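Local coordinates for protein GMP reductase (Trypanosoma brucei brucei, PDB 6JIG) that probably catalyses the irreversible NADPH-dependent deamination of GMP to IMP, and binds guanine nucleotides at a second site in its CBS region, at residues 91-97 with 223-229; 63-68 with 228-232. The protein carries 1 engineered substitution. The contacts are given in a common frame with arbitrary orientation. Residue numbers count along the deposited sequence, not the author numbering.

Interaction 1. Residues 91-97 with 223-229; sequences VKRAQSF and LDSRGRL. With 5GP (guanosine-5'-monophosphate), chain C.
Asp224 ties a tight turn to a helix end through one carboxylate that takes donors from three residues, Lys92, Arg226 and Arg228. Residues 224-227 form a type I beta turn, closed by Gly227 N to Asp224 O (3.0 Å). With chi1 p, Asp224 OD1 accepts from Arg226 N and Arg228 N (both 2.9 Å), the former an Asx turn, while OD2 takes Arg228 NE (2.7 Å) and Lys92 NZ (2.8 Å) in a salt-bridge network. Lys92, in the last turn of helix 81-93, also donates from NZ to Leu229 O (2.7 Å), has Asp254 as a further partner, and lays CD over one face of the Arg228 guanidinium. Beyond the helix, Gln95 and Ser96 are extended; Ser96 and Arg228 approach to 4.5 Å between CA atoms, and Phe97 N donates to Arg226 O (3.2 Å). At Gly227 (phi/psi 79/14) a CB would jam against Arg226 O and crowd Phe97 N. Water 1 joins Val91 O (2.8 Å), Gln95 N (3.1 Å) and Leu229 N (2.9 Å). Arg93 NE and NH2 donate to N7 and O6 of GMP (both 3.1 Å). Here the two linkers joining barrel and CBS domain meet, the outgoing one itself supplying part of the guanine-nucleotide pocket.

Interaction 2. Residues 63-68 with 228-232; sequences AVAMAR and RLLVG
Leu229 is the bump of this contact, and the shallow flank of helix 60-68 between Val64, Ala67 and Arg68 is the hollow that receives it. Segment 63-68 is regular helix, with Ala67 N bonded to Ala63 O at 3.1 Å; segment 228-232 is extended and leads into strand 232-235. The closest CA pairs are Ala67-Leu229 (5.8 Å) and Ala63-Val231 (6.4 Å), so one helical turn faces two residues of extended chain. Leu229, chi1 m and chi2 t, sends CD1 to 3.7 Å from Val64 CG1 and CD2 to 3.7 Å from Ala67 CB. Its CD1 also lies 4.0 Å from Arg68 NE, where the long arginine borders the hollow before bonding to Gln95. The small alanines let the chain come close: Ala67 CB rests 3.5 Å from Leu230 O, and Ala63 CB meets Val231 CG2 at 3.8 Å, with Val231 in the p rotamer. Between these contacts, water 3 fills a gap and donates to both Ala63 O (2.8 Å) and Leu230 O (2.7 Å). Val91 of helix 81-93 adjoins Ala63, Val64 and Val231, while Leu75 of strand 72-75 touches Ala63 and Val231. In this TIM barrel the helix after the first strand, 49-51, packs on the loop that leads into the third, 232-235.

In the fold
The two contacts, centred 8 Å apart, share Arg228 and Leu229 on the chain returning from the CBS domain to the barrel. In interaction 1 this chain meets the outgoing linker; in interaction 2 the same leucine, followed by Leu230 and Val231, settles against helix 60-68. They also touch directly: Gln95 OE1 lies 2.9 Å from Arg68 NE, a probable hydrogen bond, and Val91 CG2 packs 3.8 Å from Ala63 CB. Through Arg93 and Ala94, interaction 1 borders GMP, which also bonds to Arg103, Ser210 and Asp211; the Arg68 side chain is about 6 Å from that nucleotide. The pair joins the linker at the CBS-region site to the barrel, in an enzyme whose allosteric regulation acts through that domain.

Interaction 1. Residues 91-97 with 223-229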
ATOM      1  N   VAL A  91      -6.411  46.579   4.039  1.00 38.17           N
ATOM      2  CA  VAL A  91      -5.237  46.403   4.891  1.00 35.19           C
ATOM      3  C   VAL A  91      -4.926  47.703   5.628  1.00 35.05           C
ATOM      4  O   VAL A  91      -4.640  47.707   6.828  1.00 37.40           O
ATOM      5  CB  VAL A  91      -4.030  45.930   4.064  1.00 34.56           C
ATOM      6  CG1 VAL A  91      -2.783  45.864   4.956  1.00 36.96           C
ATOM      7  CG2 VAL A  91      -4.309  44.548   3.437  1.00 36.61           C
ATOM      8  N   LYS A  92      -4.956  48.823   4.904  1.00 40.50           N
ATOM      9  CA  LYS A  92      -4.643  50.115   5.510  1.00 38.90           C
ATOM     10  C   LYS A  92      -5.670  50.505   6.559  1.00 41.75           C
ATOM     11  O   LYS A  92      -5.353  51.247   7.497  1.00 39.96           O
ATOM     12  CB  LYS A  92      -4.561  51.181   4.419  1.00 36.72           C
ATOM     13  CG  LYS A  92      -3.307  51.060   3.569  1.00 41.82           C
ATOM     14  CD  LYS A  92      -2.067  50.960   4.472  1.00 40.42           C
ATOM     15  CE  LYS A  92      -0.760  51.150   3.690  1.00 36.16           C
ATOM     16  NZ  LYS A  92       0.391  51.099   4.670  1.00 35.95           N
ATOM     17  N   ARG A  93      -6.888  49.992   6.433  1.00 42.48           N
ATOM     18  CA  ARG A  93      -7.976  50.314   7.344  1.00 42.57           C
ATOM     19  C   ARG A  93      -7.950  49.472   8.616  1.00 46.17           C
ATOM     20  O   ARG A  93      -8.675  49.790   9.569  1.00 46.46           O
ATOM     21  CB  ARG A  93      -9.304  50.151   6.581  1.00 45.11           C
ATOM     22  CG  ARG A  93     -10.443  51.014   7.056  1.00 49.28           C
ATOM     23  CD  ARG A  93     -10.343  52.461   6.611  1.00 48.57           C
ATOM     24  NE  ARG A  93     -11.296  53.269   7.367  1.00 53.41           N
ATOM     25  CZ  ARG A  93     -11.850  54.400   6.942  1.00 50.53           C
ATOM     26  NH1 ARG A  93     -11.567  54.899   5.742  1.00 49.55           N
ATOM     27  NH2 ARG A  93     -12.701  55.029   7.727  1.00 50.21           N
ATOM     28  N   ALA A  94      -7.091  48.446   8.681  1.00 39.92           N
ATOM     29  CA  ALA A  94      -7.094  47.544   9.828  1.00 43.58           C
ATOM     30  C   ALA A  94      -6.786  48.278  11.130  1.00 44.82           C
ATOM     31  O   ALA A  94      -7.365  47.966  12.179  1.00 41.01           O
ATOM     32  CB  ALA A  94      -6.088  46.418   9.612  1.00 44.92           C
ATOM     33  N   GLN A  95      -5.854  49.227  11.092  1.00 42.35           N
ATOM     34  CA  GLN A  95      -5.514  50.033  12.256  1.00 39.82           C
ATOM     35  C   GLN A  95      -4.831  51.304  11.774  1.00 39.30           C
ATOM     36  O   GLN A  95      -4.362  51.383  10.640  1.00 35.77           O
ATOM     37  CB  GLN A  95      -4.615  49.267  13.233  1.00 42.75           C
ATOM     38  CG  GLN A  95      -3.321  48.769  12.619  1.00 42.43           C
ATOM     39  CD  GLN A  95      -2.698  47.674  13.447  1.00 44.24           C
ATOM     40  OE1 GLN A  95      -3.223  46.551  13.509  1.00 46.81           O
ATOM     41  NE2 GLN A  95      -1.601  47.993  14.120  1.00 41.92           N
ATOM     42  N   SER A  96      -4.779  52.300  12.656  1.00 40.85           N
ATOM     43  CA  SER A  96      -4.184  53.586  12.314  1.00 37.36           C
ATOM     44  C   SER A  96      -3.917  54.337  13.612  1.00 43.26           C
ATOM     45  O   SER A  96      -4.287  53.884  14.690  1.00 43.99           O
ATOM     46  CB  SER A  96      -5.101  54.395  11.388  1.00 40.41           C
ATOM     47  OG  SER A  96      -4.403  55.482  10.810  1.00 48.84           O
ATOM     48  N   PHE A  97      -3.265  55.490  13.506  1.00 42.03           N
ATOM     49  CA  PHE A  97      -3.209  56.388  14.662  1.00 41.64           C
ATOM     50  C   PHE A  97      -4.356  57.380  14.512  1.00 41.70           C
ATOM     51  O   PHE A  97      -5.341  57.321  15.254  1.00 43.33           O
ATOM     52  CB  PHE A  97      -1.853  57.080  14.788  1.00 42.46           C
ATOM     53  CG  PHE A  97      -1.781  58.010  15.970  1.00 42.87           C
ATOM     54  CD1 PHE A  97      -2.057  57.541  17.244  1.00 38.02           C
ATOM     55  CD2 PHE A  97      -1.478  59.351  15.805  1.00 42.75           C
ATOM     56  CE1 PHE A  97      -2.019  58.394  18.353  1.00 41.62           C
ATOM     57  CE2 PHE A  97      -1.432  60.205  16.906  1.00 43.21           C
ATOM     58  CZ  PHE A  97      -1.702  59.718  18.181  1.00 41.50           C
ATOM     59  N   LEU A 223       4.759  49.170  10.264  1.00 34.59           N
ATOM     60  CA  LEU A 223       3.868  50.323  10.165  1.00 38.41           C
ATOM     61  C   LEU A 223       4.391  51.338   9.158  1.00 36.39           C
ATOM     62  O   LEU A 223       5.604  51.541   9.039  1.00 38.56           O
ATOM     63  CB  LEU A 223       3.721  51.015  11.546  1.00 36.12           C
ATOM     64  CG  LEU A 223       3.177  50.116  12.658  1.00 37.50           C
ATOM     65  CD1 LEU A 223       3.016  50.868  13.993  1.00 41.89           C
ATOM     66  CD2 LEU A 223       1.842  49.500  12.212  1.00 37.99           C
ATOM     67  N   ASP A 224       3.468  51.999   8.452  1.00 36.49           N
ATOM     68  CA  ASP A 224       3.823  53.183   7.673  1.00 35.97           C
ATOM     69  C   ASP A 224       3.844  54.411   8.590  1.00 38.43           C
ATOM     70  O   ASP A 224       3.659  54.308   9.804  1.00 36.21           O
ATOM     71  CB  ASP A 224       2.885  53.371   6.474  1.00 36.92           C
ATOM     72  CG  ASP A 224       1.431  53.708   6.868  1.00 39.06           C
ATOM     73  OD1 ASP A 224       1.160  54.129   8.015  1.00 39.13           O
ATOM     74  OD2 ASP A 224       0.546  53.539   5.998  1.00 37.86           O
ATOM     75  N   SER A 225       4.073  55.590   8.004  1.00 41.53           N
ATOM     76  CA  SER A 225       4.261  56.797   8.812  1.00 42.15           C
ATOM     77  C   SER A 225       2.987  57.229   9.531  1.00 41.95           C
ATOM     78  O   SER A 225       3.061  58.025  10.474  1.00 39.52           O
ATOM     79  CB  SER A 225       4.773  57.950   7.944  1.00 38.56           C
ATOM     80  OG  SER A 225       3.827  58.317   6.949  1.00 41.45           O
ATOM     81  N   ARG A 226       1.831  56.728   9.113  1.00 40.33           N
ATOM     82  CA  ARG A 226       0.560  57.047   9.747  1.00 39.62           C
ATOM     83  C   ARG A 226       0.153  56.018  10.796  1.00 41.42           C
ATOM     84  O   ARG A 226      -0.942  56.119  11.364  1.00 40.75           O
ATOM     85  CB  ARG A 226      -0.523  57.192   8.674  1.00 39.47           C
ATOM     86  CG  ARG A 226      -0.267  58.395   7.740  1.00 40.98           C
ATOM     87  CD  ARG A 226      -1.082  58.350   6.457  1.00 42.32           C
ATOM     88  NE  ARG A 226      -2.488  58.093   6.742  1.00 45.26           N
ATOM     89  CZ  ARG A 226      -3.453  58.094   5.830  1.00 49.70           C
ATOM     90  NH1 ARG A 226      -3.169  58.345   4.559  1.00 49.71           N
ATOM     91  NH2 ARG A 226      -4.706  57.835   6.188  1.00 48.35           N
ATOM     92  N   GLY A 227       1.012  55.046  11.082  1.00 40.07           N
ATOM     93  CA  GLY A 227       0.668  53.999  12.020  1.00 36.17           C
ATOM     94  C   GLY A 227      -0.220  52.916  11.448  1.00 36.46           C
ATOM     95  O   GLY A 227      -0.779  52.130  12.215  1.00 38.78           O
ATOM     96  N   ARG A 228      -0.374  52.856  10.126  1.00 36.37           N
ATOM     97  CA  ARG A 228      -1.112  51.775   9.489  1.00 36.89           C
ATOM     98  C   ARG A 228      -0.153  50.652   9.086  1.00 38.56           C
ATOM     99  O   ARG A 228       1.050  50.861   8.933  1.00 35.39           O
ATOM    100  CB  ARG A 228      -1.864  52.275   8.260  1.00 38.61           C
ATOM    101  CG  ARG A 228      -2.557  53.648   8.447  1.00 39.30           C
ATOM    102  CD  ARG A 228      -3.105  54.140   7.133  1.00 39.17           C
ATOM    103  NE  ARG A 228      -2.063  54.381   6.133  1.00 40.01           N
ATOM    104  CZ  ARG A 228      -2.303  54.767   4.881  1.00 41.20           C
ATOM    105  NH1 ARG A 228      -3.553  54.968   4.469  1.00 45.15           N
ATOM    106  NH2 ARG A 228      -1.302  54.964   4.035  1.00 40.33           N
ATOM    107  N   LEU A 229      -0.712  49.464   8.869  1.00 37.42           N
ATOM    108  CA  LEU A 229       0.116  48.303   8.533  1.00 35.52           C
ATOM    109  C   LEU A 229       0.774  48.453   7.163  1.00 35.62           C
ATOM    110  O   LEU A 229       0.147  48.896   6.197  1.00 35.30           O
ATOM    111  CB  LEU A 229      -0.732  47.031   8.569  1.00 33.91           C
ATOM    112  CG  LEU A 229      -1.268  46.698   9.973  1.00 38.50           C
ATOM    113  CD1 LEU A 229      -2.304  45.572   9.909  1.00 40.81           C
ATOM    114  CD2 LEU A 229      -0.124  46.320  10.895  1.00 37.91           C
TER
HETATM  115  P   5GP C 602     -12.981  48.855  17.754  1.00 71.80           P
HETATM  116  O1P 5GP C 602     -12.505  49.083  19.171  1.00 64.00           O
HETATM  117  O2P 5GP C 602     -13.583  50.075  17.088  1.00 55.04           O
HETATM  118  O3P 5GP C 602     -13.585  47.499  17.444  1.00 66.18           O
HETATM  119  O5' 5GP C 602     -11.645  48.818  16.906  1.00 57.91           O
HETATM  120  C5' 5GP C 602     -11.454  49.824  15.939  1.00 49.09           C
HETATM  121  C4' 5GP C 602     -10.417  49.434  14.935  1.00 45.59           C
HETATM  122  O4' 5GP C 602     -10.979  49.677  13.611  1.00 41.27           O
HETATM  123  C3' 5GP C 602      -9.163  50.296  15.044  1.00 44.94           C
HETATM  124  O3' 5GP C 602      -7.995  49.542  14.718  1.00 40.68           O
HETATM  125  C2' 5GP C 602      -9.428  51.385  14.009  1.00 41.24           C
HETATM  126  O2' 5GP C 602      -8.288  52.055  13.520  1.00 41.83           O
HETATM  127  C1' 5GP C 602     -10.167  50.603  12.922  1.00 42.80           C
HETATM  128  N9  5GP C 602     -11.001  51.470  12.093  1.00 41.02           N
HETATM  129  C8  5GP C 602     -10.763  51.734  10.799  1.00 40.99           C
HETATM  130  N7  5GP C 602     -11.673  52.615  10.347  1.00 41.40           N
HETATM  131  C5  5GP C 602     -12.481  52.937  11.387  1.00 42.18           C
HETATM  132  C6  5GP C 602     -13.573  53.786  11.503  1.00 41.58           C
HETATM  133  O6  5GP C 602     -13.967  54.434  10.511  1.00 43.30           O
HETATM  134  N1  5GP C 602     -14.192  53.903  12.684  1.00 41.70           N
HETATM  135  C2  5GP C 602     -13.782  53.207  13.756  1.00 43.30           C
HETATM  136  N2  5GP C 602     -14.450  53.369  14.928  1.00 43.02           N
HETATM  137  N3  5GP C 602     -12.714  52.355  13.675  1.00 43.20           N
HETATM  138  C4  5GP C 602     -12.053  52.213  12.494  1.00 42.29           C
HETATM  139  O   HOH W   1      -3.603  49.263   8.912  1.00 35.83           O
HETATM  140  O   HOH W   2      -0.807  50.404  14.558  1.00 44.72           O

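Interaction 2. Residues 63-68 with 228-232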
ATOM      1  N   ALA A  63      -2.042  39.694   4.560  1.00 36.21           N
ATOM      2  CA  ALA A  63      -1.206  40.889   4.618  1.00 37.00           C
ATOM      3  C   ALA A  63      -1.302  41.563   5.983  1.00 37.88           C
ATOM      4  O   ALA A  63      -0.295  42.026   6.530  1.00 35.64           O
ATOM      5  CB  ALA A  63      -1.600  41.869   3.504  1.00 34.38           C
ATOM      6  N   VAL A  64      -2.506  41.609   6.558  1.00 37.14           N
ATOM      7  CA  VAL A  64      -2.676  42.210   7.882  1.00 36.01           C
ATOM      8  C   VAL A  64      -1.941  41.395   8.934  1.00 37.79           C
ATOM      9  O   VAL A  64      -1.252  41.942   9.810  1.00 35.69           O
ATOM     10  CB  VAL A  64      -4.173  42.332   8.214  1.00 36.87           C
ATOM     11  CG1 VAL A  64      -4.370  42.556   9.721  1.00 37.80           C
ATOM     12  CG2 VAL A  64      -4.806  43.454   7.401  1.00 35.18           C
ATOM     13  N   ALA A  65      -2.067  40.070   8.865  1.00 36.85           N
ATOM     14  CA  ALA A  65      -1.434  39.217   9.862  1.00 37.52           C
ATOM     15  C   ALA A  65       0.084  39.315   9.781  1.00 34.63           C
ATOM     16  O   ALA A  65       0.764  39.383  10.809  1.00 35.75           O
ATOM     17  CB  ALA A  65      -1.908  37.775   9.682  1.00 38.57           C
ATOM     18  N   MET A  66       0.633  39.329   8.567  1.00 36.10           N
ATOM     19  CA  MET A  66       2.087  39.358   8.416  1.00 36.29           C
ATOM     20  C   MET A  66       2.669  40.664   8.950  1.00 35.59           C
ATOM     21  O   MET A  66       3.696  40.663   9.636  1.00 34.75           O
ATOM     22  CB  MET A  66       2.471  39.174   6.948  1.00 36.21           C
ATOM     23  CG  MET A  66       2.194  37.787   6.384  1.00 37.89           C
ATOM     24  SD  MET A  66       3.087  36.504   7.315  1.00 42.06           S
ATOM     25  CE  MET A  66       4.732  37.213   7.452  1.00 38.57           C
ATOM     26  N   ALA A  67       2.049  41.790   8.604  1.00 34.36           N
ATOM     27  CA  ALA A  67       2.517  43.071   9.129  1.00 34.70           C
ATOM     28  C   ALA A  67       2.425  43.115  10.650  1.00 35.36           C
ATOM     29  O   ALA A  67       3.305  43.676  11.322  1.00 36.15           O
ATOM     30  CB  ALA A  67       1.712  44.211   8.498  1.00 36.21           C
ATOM     31  N   ARG A  68       1.364  42.535  11.220  1.00 37.07           N
ATOM     32  CA  ARG A  68       1.231  42.529  12.674  1.00 38.49           C
ATOM     33  C   ARG A  68       2.337  41.727  13.339  1.00 39.51           C
ATOM     34  O   ARG A  68       2.745  42.055  14.455  1.00 37.40           O
ATOM     35  CB  ARG A  68      -0.137  41.987  13.089  1.00 39.12           C
ATOM     36  CG  ARG A  68      -1.240  42.989  12.830  1.00 37.33           C
ATOM     37  CD  ARG A  68      -2.584  42.566  13.392  1.00 42.81           C
ATOM     38  NE  ARG A  68      -3.542  43.653  13.203  1.00 46.42           N
ATOM     39  CZ  ARG A  68      -4.861  43.506  13.102  1.00 49.43           C
ATOM     40  NH1 ARG A  68      -5.414  42.302  13.173  1.00 48.36           N
ATOM     41  NH2 ARG A  68      -5.628  44.575  12.936  1.00 49.26           N
ATOM     42  N   ARG A 228      -0.374  52.856  10.126  1.00 36.37           N
ATOM     43  CA  ARG A 228      -1.112  51.775   9.489  1.00 36.89           C
ATOM     44  C   ARG A 228      -0.153  50.652   9.086  1.00 38.56           C
ATOM     45  O   ARG A 228       1.050  50.861   8.933  1.00 35.39           O
ATOM     46  CB  ARG A 228      -1.864  52.275   8.260  1.00 38.61           C
ATOM     47  CG  ARG A 228      -2.557  53.648   8.447  1.00 39.30           C
ATOM     48  CD  ARG A 228      -3.105  54.140   7.133  1.00 39.17           C
ATOM     49  NE  ARG A 228      -2.063  54.381   6.133  1.00 40.01           N
ATOM     50  CZ  ARG A 228      -2.303  54.767   4.881  1.00 41.20           C
ATOM     51  NH1 ARG A 228      -3.553  54.968   4.469  1.00 45.15           N
ATOM     52  NH2 ARG A 228      -1.302  54.964   4.035  1.00 40.33           N
ATOM     53  N   LEU A 229      -0.712  49.464   8.869  1.00 37.42           N
ATOM     54  CA  LEU A 229       0.116  48.303   8.533  1.00 35.52           C
ATOM     55  C   LEU A 229       0.774  48.453   7.163  1.00 35.62           C
ATOM     56  O   LEU A 229       0.147  48.896   6.197  1.00 35.30           O
ATOM     57  CB  LEU A 229      -0.732  47.031   8.569  1.00 33.91           C
ATOM     58  CG  LEU A 229      -1.268  46.698   9.973  1.00 38.50           C
ATOM     59  CD1 LEU A 229      -2.304  45.572   9.909  1.00 40.81           C
ATOM     60  CD2 LEU A 229      -0.124  46.320  10.895  1.00 37.91           C
ATOM     61  N   LEU A 230       2.053  48.073   7.086  1.00 36.53           N
ATOM     62  CA  LEU A 230       2.778  48.042   5.821  1.00 37.01           C
ATOM     63  C   LEU A 230       2.246  46.931   4.924  1.00 35.28           C
ATOM     64  O   LEU A 230       1.850  45.865   5.400  1.00 36.86           O
ATOM     65  CB  LEU A 230       4.268  47.789   6.054  1.00 36.61           C
ATOM     66  CG  LEU A 230       5.281  48.844   6.486  1.00 42.34           C
ATOM     67  CD1 LEU A 230       6.682  48.214   6.321  1.00 44.10           C
ATOM     68  CD2 LEU A 230       5.162  50.110   5.680  1.00 40.05           C
ATOM     69  N   VAL A 231       2.260  47.178   3.619  1.00 35.66           N
ATOM     70  CA  VAL A 231       1.814  46.169   2.655  1.00 37.33           C
ATOM     71  C   VAL A 231       2.358  46.519   1.274  1.00 37.63           C
ATOM     72  O   VAL A 231       2.413  47.691   0.884  1.00 37.54           O
ATOM     73  CB  VAL A 231       0.270  46.040   2.666  1.00 34.92           C
ATOM     74  CG1 VAL A 231      -0.412  47.379   2.277  1.00 37.02           C
ATOM     75  CG2 VAL A 231      -0.184  44.906   1.755  1.00 35.23           C
ATOM     76  N   GLY A 232       2.767  45.487   0.529  1.00 35.53           N
ATOM     77  CA  GLY A 232       3.201  45.641  -0.841  1.00 34.69           C
ATOM     78  C   GLY A 232       2.190  45.052  -1.816  1.00 34.70           C
ATOM     79  O   GLY A 232       1.210  44.412  -1.434  1.00 34.94           O
TER
HETATM   80  O   HOH W   3       1.548  43.259   4.783  1.00 34.50           O